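Local structure of Glyoxalase/bleomycin resistance protein/dioxygenase (Alicyclobacillus acidocaldarius subsp. acidocaldarius, 3RRI) at residues 10-20 / 49-60; 25-33 / 84-94. The protein is probably a metal-binding protein of the glyoxalase/bleomycin resistance/dioxygenase superfamily, possibly with dioxygenase activity, its substrate not established. One frame throughout, in Å; residues are numbered along the deposited sequence. Where two conformers were deposited one is given.

Interaction 1: residues 10-20 / 49-60; sequences VFHLAIPARDL and GDQLVCHLSDRW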
loop_
_atom_site.group_PDB
_atom_site.type_symbol
_atom_site.label_atom_id
_atom_site.label_comp_id
_atom_site.label_asym_id
_atom_site.label_seq_id
_atom_site.Cartn_x
_atom_site.Cartn_y
_atom_site.Cartn_z
ATOM N N VAL A 10 -5.729 8.957 -12.241
ATOM C CA VAL A 10 -4.647 9.652 -12.957
ATOM C C VAL A 10 -5.046 11.108 -13.159
ATOM O O VAL A 10 -6.234 11.408 -13.349
ATOM C CB VAL A 10 -4.267 8.993 -14.284
ATOM C CG1 VAL A 10 -3.857 7.540 -14.059
ATOM C CG2 VAL A 10 -5.387 9.125 -15.320
ATOM N N PHE A 11 -4.081 12.016 -13.055
ATOM C CA PHE A 11 -4.223 13.354 -13.582
ATOM C C PHE A 11 -4.157 13.287 -15.083
ATOM O O PHE A 11 -3.441 12.455 -15.647
ATOM C CB PHE A 11 -3.045 14.241 -13.092
ATOM C CG PHE A 11 -3.290 15.723 -13.277
ATOM C CD1 PHE A 11 -3.715 16.495 -12.218
ATOM C CD2 PHE A 11 -3.052 16.362 -14.487
ATOM C CE1 PHE A 11 -3.947 17.842 -12.358
ATOM C CE2 PHE A 11 -3.274 17.697 -14.651
ATOM C CZ PHE A 11 -3.696 18.456 -13.582
ATOM N N HIS A 12 -4.947 14.093 -15.801
ATOM C CA HIS A 12 -4.765 14.123 -17.214
ATOM C C HIS A 12 -4.692 15.599 -17.673
ATOM O O HIS A 12 -5.334 16.506 -17.107
ATOM C CB HIS A 12 -5.857 13.319 -17.924
ATOM C CG HIS A 12 -7.135 14.052 -17.978
ATOM N ND1 HIS A 12 -7.457 14.897 -19.013
ATOM C CD2 HIS A 12 -8.152 14.121 -17.087
ATOM C CE1 HIS A 12 -8.622 15.463 -18.755
ATOM N NE2 HIS A 12 -9.064 15.014 -17.594
ATOM N N LEU A 13 -3.820 15.798 -18.667
ATOM C CA LEU A 13 -3.595 17.088 -19.267
ATOM C C LEU A 13 -3.642 16.992 -20.786
ATOM O O LEU A 13 -3.109 16.060 -21.360
ATOM C CB LEU A 13 -2.193 17.612 -18.863
ATOM C CG LEU A 13 -1.896 18.997 -19.365
ATOM C CD1 LEU A 13 -2.767 20.100 -18.780
ATOM C CD2 LEU A 13 -0.367 19.303 -19.088
ATOM N N ALA A 14 -4.257 18.004 -21.421
ATOM C CA ALA A 14 -4.210 18.150 -22.849
ATOM C C ALA A 14 -3.357 19.394 -23.205
ATOM O O ALA A 14 -3.513 20.447 -22.611
ATOM C CB ALA A 14 -5.691 18.301 -23.387
ATOM N N ILE A 15 -2.514 19.227 -24.212
ATOM C CA ILE A 15 -1.658 20.292 -24.697
ATOM C C ILE A 15 -1.654 20.205 -26.230
ATOM O O ILE A 15 -1.886 19.125 -26.812
ATOM C CB ILE A 15 -0.200 20.141 -24.187
ATOM C CG1 ILE A 15 0.391 18.763 -24.566
ATOM C CG2 ILE A 15 -0.118 20.463 -22.683
ATOM C CD1 ILE A 15 1.937 18.688 -24.231
ATOM N N PRO A 16 -1.327 21.330 -26.891
ATOM C CA PRO A 16 -1.188 21.291 -28.327
ATOM C C PRO A 16 0.134 20.668 -28.824
ATOM O O PRO A 16 1.188 20.836 -28.185
ATOM C CB PRO A 16 -1.242 22.766 -28.712
ATOM C CG PRO A 16 -0.757 23.477 -27.554
ATOM C CD PRO A 16 -1.096 22.660 -26.336
ATOM N N ALA A 17 0.059 19.962 -29.943
ATOM C CA ALA A 17 1.221 19.460 -30.676
ATOM C C ALA A 17 1.057 19.889 -32.112
ATOM O O ALA A 17 0.050 19.583 -32.729
ATOM C CB ALA A 17 1.304 17.955 -30.606
ATOM N N ARG A 18 2.047 20.566 -32.669
ATOM C CA ARG A 18 1.980 20.969 -34.080
ATOM C C ARG A 18 2.108 19.787 -35.049
ATOM O O ARG A 18 1.694 19.874 -36.212
ATOM C CB ARG A 18 3.050 22.018 -34.354
ATOM C CG ARG A 18 4.439 21.495 -34.306
ATOM C CD ARG A 18 5.411 22.642 -34.267
ATOM N NE ARG A 18 6.768 22.125 -34.400
ATOM C CZ ARG A 18 7.853 22.892 -34.413
ATOM N NH1 ARG A 18 7.737 24.206 -34.298
ATOM N NH2 ARG A 18 9.056 22.330 -34.565
ATOM N N ASP A 19 2.673 18.681 -34.575
ATOM C CA ASP A 19 2.932 17.508 -35.392
ATOM C C ASP A 19 3.009 16.300 -34.476
ATOM O O ASP A 19 3.831 16.274 -33.558
ATOM C CB ASP A 19 4.262 17.696 -36.166
ATOM C CG ASP A 19 4.613 16.491 -37.029
ATOM O OD1 ASP A 19 4.961 15.416 -36.497
ATOM O OD2 ASP A 19 4.527 16.618 -38.281
ATOM N N LEU A 20 2.178 15.294 -34.718
ATOM C CA LEU A 20 2.085 14.186 -33.782
ATOM C C LEU A 20 3.316 13.274 -33.771
ATOM O O LEU A 20 3.693 12.774 -32.720
ATOM C CB LEU A 20 0.831 13.356 -34.034
ATOM C CG LEU A 20 -0.515 14.062 -33.817
ATOM C CD1 LEU A 20 -1.673 13.079 -34.146
ATOM C CD2 LEU A 20 -0.667 14.631 -32.425
ATOM N N GLY A 49 3.122 8.073 -15.164
ATOM C CA GLY A 49 1.993 7.448 -14.475
ATOM C C GLY A 49 0.706 8.251 -14.547
ATOM O O GLY A 49 -0.348 7.737 -14.152
ATOM N N ASP A 50 0.789 9.494 -14.993
ATOM C CA ASP A 50 -0.409 10.328 -15.296
ATOM C C ASP A 50 -0.625 10.277 -16.819
ATOM O O ASP A 50 0.136 9.628 -17.551
ATOM C CB ASP A 50 -0.232 11.719 -14.736
ATOM C CG ASP A 50 -0.295 11.718 -13.234
ATOM O OD1 ASP A 50 -1.309 11.313 -12.666
ATOM O OD2 ASP A 50 0.669 12.099 -12.558
ATOM N N GLN A 51 -1.730 10.858 -17.324
ATOM C CA GLN A 51 -1.991 10.838 -18.744
ATOM C C GLN A 51 -1.719 12.208 -19.374
ATOM O O GLN A 51 -2.262 13.221 -18.924
ATOM C CB GLN A 51 -3.466 10.443 -19.031
ATOM C CG GLN A 51 -3.712 10.309 -20.520
ATOM C CD GLN A 51 -5.194 10.322 -20.909
ATOM O OE1 GLN A 51 -5.984 11.128 -20.426
ATOM N NE2 GLN A 51 -5.534 9.455 -21.835
ATOM N N LEU A 52 -0.876 12.233 -20.415
ATOM C CA LEU A 52 -0.691 13.438 -21.224
ATOM C C LEU A 52 -1.267 13.150 -22.610
ATOM O O LEU A 52 -1.026 12.098 -23.174
ATOM C CB LEU A 52 0.811 13.788 -21.321
ATOM C CG LEU A 52 1.120 15.076 -22.058
ATOM C CD1 LEU A 52 0.598 16.351 -21.355
ATOM C CD2 LEU A 52 2.680 15.149 -22.261
ATOM N N VAL A 53 -2.036 14.088 -23.155
ATOM C CA VAL A 53 -2.602 13.940 -24.478
ATOM C C VAL A 53 -2.136 15.144 -25.286
ATOM O O VAL A 53 -2.374 16.302 -24.906
ATOM C CB VAL A 53 -4.145 13.894 -24.481
ATOM C CG1 VAL A 53 -4.633 13.774 -25.896
ATOM C CG2 VAL A 53 -4.744 12.741 -23.586
ATOM N N CYS A 54 -1.464 14.831 -26.395
ATOM C CA CYS A 54 -0.996 15.822 -27.334
ATOM C C CYS A 54 -2.001 15.883 -28.475
ATOM O O CYS A 54 -2.192 14.898 -29.230
ATOM C CB CYS A 54 0.349 15.406 -27.878
ATOM S SG CYS A 54 1.728 15.398 -26.688
ATOM N N HIS A 55 -2.653 17.028 -28.565
ATOM C CA HIS A 55 -3.672 17.280 -29.584
ATOM C C HIS A 55 -3.097 18.013 -30.808
ATOM O O HIS A 55 -2.484 19.090 -30.655
ATOM C CB HIS A 55 -4.783 18.129 -28.992
ATOM C CG HIS A 55 -5.606 17.410 -27.991
ATOM N ND1 HIS A 55 -6.662 16.597 -28.344
ATOM C CD2 HIS A 55 -5.509 17.362 -26.645
ATOM C CE1 HIS A 55 -7.177 16.075 -27.243
ATOM N NE2 HIS A 55 -6.505 16.535 -26.200
ATOM N N LEU A 56 -3.316 17.455 -32.000
ATOM C CA LEU A 56 -2.844 18.071 -33.240
ATOM C C LEU A 56 -3.514 19.436 -33.383
ATOM O O LEU A 56 -4.761 19.539 -33.465
ATOM C CB LEU A 56 -3.138 17.181 -34.439
ATOM C CG LEU A 56 -2.725 17.749 -35.810
ATOM C CD1 LEU A 56 -1.171 17.860 -35.890
ATOM C CD2 LEU A 56 -3.305 16.884 -36.919
ATOM N N SER A 57 -2.712 20.492 -33.390
ATOM C CA SER A 57 -3.244 21.845 -33.260
ATOM C C SER A 57 -2.251 22.913 -33.739
ATOM O O SER A 57 -1.018 22.766 -33.600
ATOM C CB SER A 57 -3.614 22.137 -31.804
ATOM O OG SER A 57 -4.082 23.455 -31.627
ATOM N N ASP A 58 -2.812 23.983 -34.295
ATOM C CA ASP A 58 -2.039 25.156 -34.677
ATOM C C ASP A 58 -2.014 26.215 -33.580
ATOM O O ASP A 58 -1.366 27.253 -33.730
ATOM C CB ASP A 58 -2.609 25.728 -35.973
ATOM C CG ASP A 58 -1.759 26.857 -36.546
ATOM O OD1 ASP A 58 -0.511 26.711 -36.642
ATOM O OD2 ASP A 58 -2.375 27.883 -36.911
ATOM N N ARG A 59 -2.683 25.954 -32.460
ATOM C CA ARG A 59 -2.769 26.918 -31.366
ATOM C C ARG A 59 -1.728 26.665 -30.272
ATOM O O ARG A 59 -2.054 26.650 -29.081
ATOM C CB ARG A 59 -4.163 26.867 -30.760
ATOM C CG ARG A 59 -5.282 27.288 -31.713
ATOM C CD ARG A 59 -6.599 27.116 -30.967
ATOM N NE ARG A 59 -7.788 27.305 -31.798
ATOM C CZ ARG A 59 -8.861 26.508 -31.789
ATOM N NH1 ARG A 59 -8.910 25.411 -31.018
ATOM N NH2 ARG A 59 -9.893 26.793 -32.579
ATOM N N TRP A 60 -0.487 26.463 -30.688
ATOM C CA TRP A 60 0.660 26.362 -29.779
ATOM C C TRP A 60 1.349 27.712 -29.748
ATOM O O TRP A 60 1.269 28.464 -30.723
ATOM C CB TRP A 60 1.624 25.270 -30.240
ATOM C CG TRP A 60 2.030 25.356 -31.693
ATOM C CD1 TRP A 60 1.313 24.947 -32.769
ATOM C CD2 TRP A 60 3.263 25.887 -32.207
ATOM N NE1 TRP A 60 2.007 25.196 -33.924
ATOM C CE2 TRP A 60 3.207 25.778 -33.606
ATOM C CE3 TRP A 60 4.400 26.442 -31.615
ATOM C CZ2 TRP A 60 4.256 26.187 -34.431
ATOM C CZ3 TRP A 60 5.432 26.855 -32.426
ATOM C CH2 TRP A 60 5.353 26.726 -33.822
#
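Arg18 lies across the indole of Trp60, and its chain can be followed atom by atom. CB sits over the pyrrole ring, 3.8 Å from the centroid of that five-membered ring, a CH-pi contact. CG falls between the backbone N and the carbonyl carbon (chi1 69°), and the chain then runs extended to NE. CD rests above the rim of the same face, 3.7 Å from Trp60 CZ2. NH1 of Arg18 reaches Trp60 CH2 at 3.5 Å, with CH2 at the guanidinium edge; the two planes stand 80° apart, and any cation-pi attraction is long and weak. NH2 is salt-bridged to Glu22. Upstream of this pair, strands 10-17 and 50-56 run parallel, as the first and fourth strands of a βαβββ unit, the module of the vicinal oxygen chelate fold. Backbone N-H groups of Gln51, Val53, His55 and Ser57, and of Leu13, Ile15 and Ala17 opposite them, carry the ladder. Just before the first bridge, Phe11 N donates to Asp50 OD1 at 2.9 Å, from above the carboxylate plane, and Asp50 also pairs with Arg5 of its own chain and Arg5 of the second subunit. On the helix-facing side, Leu52 CD1 meets Leu13 CD2 at 3.8 Å and Ile15 CD1 at 3.9 Å. On the other face, CD2 of the His55 ring edge touches Ala14 CB at 3.4 Å.

Interaction 2: residues 25-33 / 84-94; sequences DFYVTKLGC and LYKLAKQRGIP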
loop_
_atom_site.group_PDB
_atom_site.type_symbol
_atom_site.label_atom_id
_atom_site.label_comp_id
_atom_site.label_asym_id
_atom_site.label_seq_id
_atom_site.Cartn_x
_atom_site.Cartn_y
_atom_site.Cartn_z
ATOM N N ASP A 25 8.350 11.573 -30.928
ATOM C CA ASP A 25 9.824 11.584 -30.859
ATOM C C ASP A 25 10.285 12.225 -29.548
ATOM O O ASP A 25 11.206 11.731 -28.887
ATOM C CB ASP A 25 10.417 12.364 -32.049
ATOM C CG ASP A 25 10.163 11.690 -33.416
ATOM O OD1 ASP A 25 9.737 10.506 -33.485
ATOM O OD2 ASP A 25 10.407 12.375 -34.446
ATOM N N PHE A 26 9.617 13.301 -29.141
ATOM C CA PHE A 26 9.986 14.018 -27.944
ATOM C C PHE A 26 9.597 13.216 -26.698
ATOM O O PHE A 26 10.423 12.933 -25.825
ATOM C CB PHE A 26 9.338 15.392 -27.908
ATOM C CG PHE A 26 9.710 16.194 -26.709
ATOM C CD1 PHE A 26 10.876 16.979 -26.723
ATOM C CD2 PHE A 26 8.938 16.162 -25.533
ATOM C CE1 PHE A 26 11.234 17.691 -25.611
ATOM C CE2 PHE A 26 9.283 16.879 -24.431
ATOM C CZ PHE A 26 10.459 17.646 -24.456
ATOM N N TYR A 27 8.312 12.890 -26.572
ATOM C CA TYR A 27 7.812 12.340 -25.330
ATOM C C TYR A 27 8.163 10.872 -25.106
ATOM O O TYR A 27 8.384 10.474 -23.991
ATOM C CB TYR A 27 6.278 12.508 -25.226
ATOM C CG TYR A 27 5.923 13.932 -24.897
ATOM C CD1 TYR A 27 6.085 14.420 -23.612
ATOM C CD2 TYR A 27 5.477 14.837 -25.888
ATOM C CE1 TYR A 27 5.827 15.736 -23.297
ATOM C CE2 TYR A 27 5.236 16.183 -25.582
ATOM C CZ TYR A 27 5.400 16.637 -24.280
ATOM O OH TYR A 27 5.147 17.933 -23.950
ATOM N N VAL A 28 8.141 10.077 -26.161
ATOM C CA VAL A 28 8.387 8.652 -26.057
ATOM C C VAL A 28 9.879 8.395 -26.272
ATOM O O VAL A 28 10.576 7.986 -25.347
ATOM C CB VAL A 28 7.544 7.844 -27.044
ATOM C CG1 VAL A 28 7.876 6.385 -26.967
ATOM C CG2 VAL A 28 6.017 8.071 -26.796
ATOM N N THR A 29 10.381 8.670 -27.461
ATOM C CA THR A 29 11.748 8.270 -27.772
ATOM C C THR A 29 12.765 8.952 -26.865
ATOM O O THR A 29 13.649 8.274 -26.326
ATOM C CB THR A 29 12.119 8.558 -29.229
ATOM O OG1 THR A 29 11.171 7.925 -30.105
ATOM C CG2 THR A 29 13.527 7.994 -29.557
ATOM N N LYS A 30 12.667 10.262 -26.693
ATOM C CA LYS A 30 13.659 10.945 -25.854
ATOM C C LYS A 30 13.272 10.959 -24.392
ATOM O O LYS A 30 14.061 10.548 -23.549
ATOM C CB LYS A 30 13.922 12.366 -26.327
ATOM C CG LYS A 30 14.610 12.451 -27.688
ATOM C CD LYS A 30 14.141 13.628 -28.495
ATOM C CE LYS A 30 14.283 14.931 -27.754
ATOM N NZ LYS A 30 14.113 16.087 -28.701
ATOM N N LEU A 31 12.071 11.417 -24.043
ATOM C CA LEU A 31 11.763 11.577 -22.618
ATOM C C LEU A 31 11.489 10.238 -21.868
ATOM O O LEU A 31 11.562 10.155 -20.633
ATOM C CB LEU A 31 10.613 12.575 -22.391
ATOM C CG LEU A 31 10.383 13.124 -20.983
ATOM C CD1 LEU A 31 11.584 13.952 -20.454
ATOM C CD2 LEU A 31 9.120 13.968 -20.971
ATOM N N GLY A 32 11.159 9.185 -22.626
ATOM C CA GLY A 32 10.962 7.877 -22.054
ATOM C C GLY A 32 9.558 7.594 -21.565
ATOM O O GLY A 32 9.365 6.634 -20.871
ATOM N N CYS A 33 8.595 8.430 -21.935
ATOM C CA CYS A 33 7.181 8.140 -21.653
ATOM C C CYS A 33 6.736 6.977 -22.530
ATOM O O CYS A 33 7.401 6.603 -23.507
ATOM C CB CYS A 33 6.324 9.372 -21.911
ATOM S SG CYS A 33 6.823 10.776 -20.911
ATOM N N LEU A 84 16.116 11.893 -13.963
ATOM C CA LEU A 84 15.470 12.514 -15.118
ATOM C C LEU A 84 16.314 13.640 -15.683
ATOM O O LEU A 84 16.424 13.784 -16.887
ATOM C CB LEU A 84 14.060 13.008 -14.732
ATOM C CG LEU A 84 13.270 13.680 -15.872
ATOM C CD1 LEU A 84 13.015 12.675 -17.022
ATOM C CD2 LEU A 84 11.934 14.311 -15.352
ATOM N N TYR A 85 16.940 14.414 -14.806
ATOM C CA TYR A 85 17.861 15.439 -15.309
ATOM C C TYR A 85 18.980 14.830 -16.151
ATOM O O TYR A 85 19.316 15.332 -17.216
ATOM C CB TYR A 85 18.433 16.184 -14.138
ATOM C CG TYR A 85 19.441 17.259 -14.480
ATOM C CD1 TYR A 85 19.023 18.455 -15.024
ATOM C CD2 TYR A 85 20.793 17.082 -14.221
ATOM C CE1 TYR A 85 19.905 19.456 -15.329
ATOM C CE2 TYR A 85 21.685 18.083 -14.523
ATOM C CZ TYR A 85 21.240 19.262 -15.073
ATOM O OH TYR A 85 22.069 20.304 -15.407
ATOM N N LYS A 86 19.550 13.742 -15.645
ATOM C CA LYS A 86 20.658 13.067 -16.336
ATOM C C LYS A 86 20.167 12.532 -17.675
ATOM O O LYS A 86 20.846 12.619 -18.703
ATOM C CB LYS A 86 21.197 11.925 -15.473
ATOM C CG LYS A 86 22.271 11.081 -16.140
ATOM C CD LYS A 86 22.769 9.981 -15.206
ATOM C CE LYS A 86 23.524 8.858 -15.943
ATOM N NZ LYS A 86 23.507 7.603 -15.130
ATOM N N LEU A 87 18.944 11.987 -17.691
ATOM C CA LEU A 87 18.379 11.486 -18.914
ATOM C C LEU A 87 18.258 12.597 -19.964
ATOM O O LEU A 87 18.645 12.407 -21.134
ATOM C CB LEU A 87 16.996 10.880 -18.616
ATOM C CG LEU A 87 16.160 10.306 -19.776
ATOM C CD1 LEU A 87 15.131 9.225 -19.291
ATOM C CD2 LEU A 87 15.411 11.342 -20.577
ATOM N N ALA A 88 17.679 13.721 -19.554
ATOM C CA ALA A 88 17.465 14.874 -20.434
ATOM C C ALA A 88 18.784 15.392 -21.019
ATOM O O ALA A 88 18.879 15.640 -22.224
ATOM C CB ALA A 88 16.715 15.966 -19.690
ATOM N N LYS A 89 19.788 15.463 -20.152
ATOM C CA LYS A 89 21.121 15.913 -20.578
ATOM C C LYS A 89 21.777 14.941 -21.547
ATOM O O LYS A 89 22.210 15.345 -22.628
ATOM C CB LYS A 89 22.025 16.115 -19.362
ATOM C CG LYS A 89 21.715 17.366 -18.598
ATOM C CD LYS A 89 21.987 18.587 -19.423
ATOM C CE LYS A 89 21.861 19.856 -18.621
ATOM N NZ LYS A 89 22.354 20.994 -19.404
ATOM N N GLN A 90 21.828 13.668 -21.179
ATOM C CA GLN A 90 22.475 12.694 -22.031
ATOM C C GLN A 90 21.788 12.574 -23.384
ATOM O O GLN A 90 22.458 12.521 -24.412
ATOM C CB GLN A 90 22.615 11.341 -21.331
ATOM C CG GLN A 90 23.563 11.384 -20.110
ATOM C CD GLN A 90 24.197 10.040 -19.790
ATOM O OE1 GLN A 90 24.199 9.129 -20.616
ATOM N NE2 GLN A 90 24.752 9.922 -18.605
ATOM N N ARG A 91 20.458 12.566 -23.394
ATOM C CA ARG A 91 19.708 12.410 -24.630
ATOM C C ARG A 91 19.463 13.705 -25.406
ATOM O O ARG A 91 18.830 13.685 -26.456
ATOM C CB ARG A 91 18.390 11.708 -24.329
ATOM C CG ARG A 91 18.604 10.306 -23.884
ATOM C CD ARG A 91 17.262 9.601 -23.752
ATOM N NE ARG A 91 17.406 8.203 -23.389
ATOM C CZ ARG A 91 16.384 7.411 -23.091
ATOM N NH1 ARG A 91 15.129 7.918 -23.041
ATOM N NH2 ARG A 91 16.600 6.122 -22.816
ATOM N N GLY A 92 20.013 14.818 -24.943
ATOM C CA GLY A 92 19.979 16.046 -25.704
ATOM C C GLY A 92 18.603 16.701 -25.789
ATOM O O GLY A 92 18.263 17.326 -26.791
ATOM N N ILE A 93 17.814 16.585 -24.720
ATOM C CA ILE A 93 16.469 17.171 -24.721
ATOM C C ILE A 93 16.590 18.651 -24.431
ATOM O O ILE A 93 17.313 19.034 -23.515
ATOM C CB ILE A 93 15.515 16.530 -23.680
ATOM C CG1 ILE A 93 15.487 15.018 -23.862
ATOM C CG2 ILE A 93 14.104 17.169 -23.821
ATOM C CD1 ILE A 93 14.452 14.278 -22.963
ATOM N N PRO A 94 15.909 19.504 -25.214
ATOM C CA PRO A 94 16.173 20.918 -24.981
ATOM C C PRO A 94 15.688 21.380 -23.628
ATOM O O PRO A 94 14.560 21.073 -23.256
ATOM C CB PRO A 94 15.382 21.635 -26.096
ATOM C CG PRO A 94 15.124 20.625 -27.095
ATOM C CD PRO A 94 15.179 19.267 -26.470
#
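Ile93 meets Phe26, Lys30 and Leu31 where the end of helix 20-30 packs against the end of helix 78-90, the two helices of the βαβββ modules of this glyoxalase-type fold. Its two branches divide the work. CG2, anti to the backbone N, approaches the Phe26 ring obliquely, 3.4 Å from CE1, and the two side chains cross at about a right angle. CD1 meets Leu31 CD1 at 3.8 Å, while CG1 lies along the aliphatic part of Lys30, which runs past it in the opposite direction. Leu31 CD1 also touches Leu84 CD1 at 3.9 Å, joining the isoleucine to the preceding turns of helix 78-90. The polar contact is made by Arg91, whose chain is extended from CG to NE and whose NH1 donates to Lys30 O at 2.9 Å.

One shell out, Gly92 has positive phi and ends helix 78-90 in a Schellman motif, with Ile93 N bonded back to Ala88 O at 2.9 Å; the chain leaves the helix here, and the tip of Ile93 then reaches segment 25-33. That segment has a wider pi-type turn, with Lys30 N on Asp25 O, and Gly32 after it is also of positive phi. Behind Leu31 stand Phe47, Leu115 and Leu123 of the sheets. Arg132 of the third subunit bonds to Leu31 O, and Glu108 of that subunit forms a salt bridge with Arg91 NH2. In the Arg91 NH1 bond the N-H...O angle is 160°; Lys30 O lies in the guanidinium plane, whereas NH1 stands 43° out of the carbonyl plane.

Tyr27 joins the two contacts, whose centres are about 17 Å apart. It belongs to 25-33 of interaction 2 but turns from the 84-94 segment toward the sheet of interaction 1: its OH lies 3.3 Å from Ile15 CD1, its CE1 3.4 Å from Leu52 CD2 and its CE2 3.8 Å from Cys54 SG. That hydroxyl is hydrogen-bonded to Asp117 OD2. Helix 20-30 thus has one side on strands 10-17 and 50-56 and another against helix 78-90. On the opposite face of the sheet, Gln51 lies about 4 Å by its side chain from a bound acetate, probably from crystallisation, and bonds to Lys126 of the second subunit.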